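Local coordinates for protein transcriptional regulator, putative, Mar family (Thermotoga maritima, PDB 2ETH) that probably binds DNA as a dimeric transcriptional regulator of the MarR family, through a winged helix-turn-helix domain in each subunit, at residues 87-92 against 101-106; 44-49 against 76-81. All blocks are in the same frame, centred on the assembly; numbering follows the deposited sequence.

Contact 1 of 2, residues 87-92 against 101-106; sequences LVVREM and RVVLTE
Val89 and Val103 lie side by side and point the same way, Val89 CG1 meeting Val103 CG2 at 3.6 Å. They form a hydrogen-bonded pair of the antiparallel hairpin, and both bonds are aimed nearly along the acceptor's C=O axis: Val89 N to Val103 O, and Val103 N to Val89 O at 173° at the hydrogen. On the same face the extended chain of Glu91 crosses Val103 at about a right angle and brings OE1 to 3.6 Å from Val103 CG2. Branched valines suit such extended backbone, and a glutamate suits this more open face. On the other face Val88 CG2 approaches Val102 CG1 obliquely at 3.7 Å; here the valines are buried. Beyond the last strand pair, Thr105 N donates to Leu87 O over 3.0 Å from above the carbonyl plane. Thr105 CG2 lies over the backbone of Val88, while OG1, held between its own N and carbonyl carbon (chi1 56°), caps Gly108 N and also bonds to Gly86 O, so threonine fits the start of helix 106-127. This is the wing of a winged helix: Val88 and Val102 face helix 72-84, Leu104 packs on helix 44-56, and Arg90 reaches back to a salt bridge with Glu83.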
# COMPACT_ATOMS: atom_id res chain seq x y z
N LEU A 87 -16.45 -7.22 -9.08
CA LEU A 87 -15.20 -6.82 -9.75
C LEU A 87 -14.54 -7.94 -10.58
O LEU A 87 -13.86 -7.65 -11.54
CB LEU A 87 -14.17 -6.28 -8.72
CG LEU A 87 -14.60 -5.04 -7.89
CD1 LEU A 87 -13.53 -4.77 -6.86
CD2 LEU A 87 -14.82 -3.81 -8.79
N VAL A 88 -14.71 -9.19 -10.18
CA VAL A 88 -14.12 -10.35 -10.87
C VAL A 88 -15.10 -11.53 -10.88
O VAL A 88 -16.11 -11.53 -10.16
CB VAL A 88 -12.82 -10.84 -10.20
CG1 VAL A 88 -11.89 -9.69 -9.96
CG2 VAL A 88 -13.16 -11.62 -8.87
N VAL A 89 -14.76 -12.54 -11.67
CA VAL A 89 -15.59 -13.69 -11.86
C VAL A 89 -14.64 -14.82 -12.24
O VAL A 89 -13.59 -14.56 -12.74
CB VAL A 89 -16.69 -13.39 -12.94
CG1 VAL A 89 -16.11 -13.30 -14.35
CG2 VAL A 89 -17.77 -14.38 -12.86
N ARG A 90 -14.98 -16.06 -11.93
CA ARG A 90 -14.18 -17.23 -12.31
C ARG A 90 -14.79 -17.77 -13.59
O ARG A 90 -15.98 -18.02 -13.63
CB ARG A 90 -14.25 -18.35 -11.27
CG ARG A 90 -13.82 -17.98 -9.87
CD ARG A 90 -14.81 -18.57 -8.79
NE ARG A 90 -14.20 -18.71 -7.45
CZ ARG A 90 -14.72 -18.26 -6.30
NH1 ARG A 90 -15.91 -17.66 -6.26
NH2 ARG A 90 -14.05 -18.42 -5.17
N GLU A 91 -13.98 -17.96 -14.61
CA GLU A 91 -14.48 -18.33 -15.92
C GLU A 91 -13.73 -19.48 -16.48
O GLU A 91 -12.55 -19.57 -16.33
CB GLU A 91 -14.38 -17.14 -16.88
CG GLU A 91 -15.62 -16.26 -16.85
CD GLU A 91 -15.74 -15.35 -18.09
OE1 GLU A 91 -14.72 -15.08 -18.77
OE2 GLU A 91 -16.89 -14.94 -18.39
N MSE A 92 -14.45 -20.38 -17.13
CA MSE A 92 -13.83 -21.53 -17.74
C MSE A 92 -13.16 -21.03 -19.02
O MSE A 92 -13.49 -19.98 -19.56
CB MSE A 92 -14.86 -22.66 -17.95
CG MSE A 92 -15.82 -22.96 -16.71
SE MSE A 92 -16.57 -24.78 -16.49
CE MSE A 92 -18.42 -24.62 -16.61
N ARG A 101 -10.07 -19.59 -14.60
CA ARG A 101 -9.27 -18.49 -14.11
C ARG A 101 -10.13 -17.37 -13.64
O ARG A 101 -11.26 -17.23 -14.10
CB ARG A 101 -8.36 -17.94 -15.20
CG ARG A 101 -7.38 -18.94 -15.75
CD ARG A 101 -6.50 -18.29 -16.78
NE ARG A 101 -5.41 -19.18 -17.16
CZ ARG A 101 -5.49 -20.13 -18.07
NH1 ARG A 101 -6.62 -20.34 -18.74
NH2 ARG A 101 -4.43 -20.86 -18.33
N VAL A 102 -9.58 -16.58 -12.73
CA VAL A 102 -10.21 -15.37 -12.28
C VAL A 102 -9.94 -14.31 -13.39
O VAL A 102 -8.82 -14.08 -13.80
CB VAL A 102 -9.66 -14.94 -10.87
CG1 VAL A 102 -10.48 -13.83 -10.28
CG2 VAL A 102 -9.68 -16.09 -9.89
N VAL A 103 -11.00 -13.70 -13.88
CA VAL A 103 -10.92 -12.64 -14.84
C VAL A 103 -11.72 -11.44 -14.27
O VAL A 103 -12.58 -11.59 -13.43
CB VAL A 103 -11.47 -13.09 -16.20
CG1 VAL A 103 -10.68 -14.30 -16.72
CG2 VAL A 103 -12.97 -13.40 -16.10
N LEU A 104 -11.42 -10.26 -14.77
CA LEU A 104 -12.14 -9.03 -14.40
C LEU A 104 -13.53 -9.00 -15.03
O LEU A 104 -13.72 -9.44 -16.15
CB LEU A 104 -11.31 -7.79 -14.83
CG LEU A 104 -10.39 -7.12 -13.78
CD1 LEU A 104 -9.64 -8.09 -12.84
CD2 LEU A 104 -9.42 -6.12 -14.43
N THR A 105 -14.52 -8.47 -14.32
CA THR A 105 -15.79 -8.16 -14.96
C THR A 105 -15.66 -6.89 -15.77
O THR A 105 -14.62 -6.35 -15.84
CB THR A 105 -16.86 -8.01 -13.91
OG1 THR A 105 -16.45 -7.01 -12.96
CG2 THR A 105 -17.06 -9.37 -13.27
N GLU A 106 -16.72 -6.42 -16.38
CA GLU A 106 -16.73 -5.13 -17.02
C GLU A 106 -16.47 -4.03 -16.03
O GLU A 106 -15.74 -3.08 -16.33
CB GLU A 106 -18.08 -4.86 -17.67
CG GLU A 106 -18.07 -3.53 -18.45
CD GLU A 106 -19.03 -3.50 -19.60
OE1 GLU A 106 -19.71 -4.52 -19.86
OE2 GLU A 106 -19.10 -2.44 -20.28

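Contact 2 of 2, residues 44-49 against 76-81; sequences TTELYA and TNVVDS
Val78 pushes its CG1 methyl, anti to the backbone N (chi1 170°), against helix 44-49, where it touches Glu46 CA and Ala49 CB, each at 3.7 Å. Its second methyl, CG2, meets Thr45 OG1 at 3.8 Å, the two side chains crossing at about a right angle. The small Ala49 lets the valine come close to the backbone: the CA atoms of Glu46 and Val78 are 5.4 Å apart, although the helix axes, crossing at -81°, stay 9.5 Å apart. One turn beyond Val78, Ser81 OG donates to Glu46 OE2 over 2.8 Å, meeting it from above the carboxylate plane. The glutamate chain runs extended beyond CG to get there, and its other oxygen, OE1, forms a salt bridge with Arg85, so the buried carboxylate, probably ionised, is gripped on both oxygens. An alanine at Glu46 would remove both polar links and would probably leave Arg85 and Ser81 less firmly placed. Helix 72-84 is in the position of the recognition helix of a winged helix-turn-helix. Helix 61-67 adds Ile64 against Ala49, strand 88-92 lies along Val79, and the second subunit packs on Thr44, Leu47 and Tyr48.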
# COMPACT_ATOMS: atom_id res chain seq x y z
N THR A 44 -6.96 -4.84 2.30
CA THR A 44 -5.63 -4.78 1.74
C THR A 44 -5.35 -5.97 0.79
O THR A 44 -4.92 -5.76 -0.34
CB THR A 44 -4.55 -4.67 2.87
OG1 THR A 44 -4.61 -5.82 3.72
CG2 THR A 44 -4.79 -3.41 3.74
N THR A 45 -5.64 -7.20 1.20
CA THR A 45 -5.28 -8.35 0.37
C THR A 45 -6.28 -8.55 -0.79
O THR A 45 -5.91 -9.08 -1.83
CB THR A 45 -5.06 -9.65 1.19
OG1 THR A 45 -6.27 -10.01 1.82
CG2 THR A 45 -3.98 -9.45 2.30
N GLU A 46 -7.50 -8.06 -0.63
CA GLU A 46 -8.45 -7.98 -1.76
C GLU A 46 -7.90 -7.13 -2.87
O GLU A 46 -8.01 -7.48 -4.05
CB GLU A 46 -9.79 -7.33 -1.31
CG GLU A 46 -10.87 -8.24 -0.80
CD GLU A 46 -11.97 -7.44 -0.09
OE1 GLU A 46 -12.28 -6.31 -0.56
OE2 GLU A 46 -12.53 -7.94 0.94
N LEU A 47 -7.44 -5.94 -2.49
CA LEU A 47 -6.87 -5.00 -3.48
C LEU A 47 -5.63 -5.57 -4.16
O LEU A 47 -5.42 -5.41 -5.33
CB LEU A 47 -6.51 -3.65 -2.82
CG LEU A 47 -5.88 -2.61 -3.77
CD1 LEU A 47 -6.83 -2.31 -5.01
CD2 LEU A 47 -5.53 -1.34 -2.97
N TYR A 48 -4.81 -6.26 -3.40
CA TYR A 48 -3.58 -6.85 -3.89
C TYR A 48 -3.89 -7.93 -4.94
O TYR A 48 -3.29 -7.95 -6.05
CB TYR A 48 -2.81 -7.41 -2.66
CG TYR A 48 -1.35 -7.72 -2.89
CD1 TYR A 48 -0.56 -6.92 -3.72
CD2 TYR A 48 -0.75 -8.82 -2.29
CE1 TYR A 48 0.79 -7.21 -3.95
CE2 TYR A 48 0.63 -9.10 -2.51
CZ TYR A 48 1.36 -8.27 -3.35
OH TYR A 48 2.66 -8.52 -3.60
N ALA A 49 -4.85 -8.80 -4.63
CA ALA A 49 -5.27 -9.83 -5.59
C ALA A 49 -5.96 -9.23 -6.83
O ALA A 49 -5.76 -9.69 -7.94
CB ALA A 49 -6.14 -10.89 -4.93
N THR A 76 -9.70 -18.32 -1.88
CA THR A 76 -11.09 -18.45 -2.33
C THR A 76 -11.98 -17.40 -1.64
O THR A 76 -12.94 -16.91 -2.23
CB THR A 76 -11.65 -19.88 -2.15
OG1 THR A 76 -11.41 -20.30 -0.82
CG2 THR A 76 -10.95 -20.84 -3.08
N ASN A 77 -11.64 -17.05 -0.40
CA ASN A 77 -12.28 -15.95 0.29
C ASN A 77 -11.99 -14.59 -0.29
O ASN A 77 -12.89 -13.79 -0.46
CB ASN A 77 -11.83 -15.90 1.73
CG ASN A 77 -12.45 -16.98 2.56
OD1 ASN A 77 -13.56 -17.45 2.28
ND2 ASN A 77 -11.74 -17.37 3.61
N VAL A 78 -10.74 -14.27 -0.57
CA VAL A 78 -10.44 -13.01 -1.20
C VAL A 78 -11.22 -12.95 -2.53
O VAL A 78 -11.91 -11.97 -2.80
CB VAL A 78 -8.94 -12.82 -1.40
CG1 VAL A 78 -8.65 -11.61 -2.29
CG2 VAL A 78 -8.27 -12.68 -0.08
N VAL A 79 -11.19 -14.03 -3.31
CA VAL A 79 -11.85 -14.01 -4.64
C VAL A 79 -13.38 -13.97 -4.47
O VAL A 79 -14.04 -13.15 -5.12
CB VAL A 79 -11.40 -15.18 -5.57
CG1 VAL A 79 -12.11 -15.10 -6.88
CG2 VAL A 79 -9.91 -15.15 -5.80
N ASP A 80 -13.94 -14.78 -3.57
CA ASP A 80 -15.40 -14.69 -3.30
C ASP A 80 -15.77 -13.25 -2.90
O ASP A 80 -16.81 -12.73 -3.31
CB ASP A 80 -15.88 -15.66 -2.18
CG ASP A 80 -16.12 -17.11 -2.68
N SER A 81 -14.92 -12.59 -2.13
CA SER A 81 -15.24 -11.23 -1.74
C SER A 81 -15.18 -10.24 -2.90
O SER A 81 -16.02 -9.41 -3.06
CB SER A 81 -14.36 -10.76 -0.61
OG SER A 81 -14.15 -9.39 -0.82

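From the N terminus, the chain runs through helices 15-30 and 37-41 before it enters helix 44-56, whose opening turns wait for helix 72-84; contact 2 closes this 26-residue loop, which contains helix 61-67 and the turn after it. The chain leaves helix 72-84 directly into strand 88-92, turns, and returns along strand 100-104, so contact 1 closes a much shorter hairpin. The two loops follow in series, neither nesting nor crossing. Their centres are 13 Å apart, and they meet where Val102 CG1 packs on Val79 CG1 at 4.0 Å and Arg90 lies over Val79. Contact 2 ties helix 44-56 to the probable recognition helix 72-84; contact 1 pairs the wing's two strands, and the chain then leads into helix 106-127.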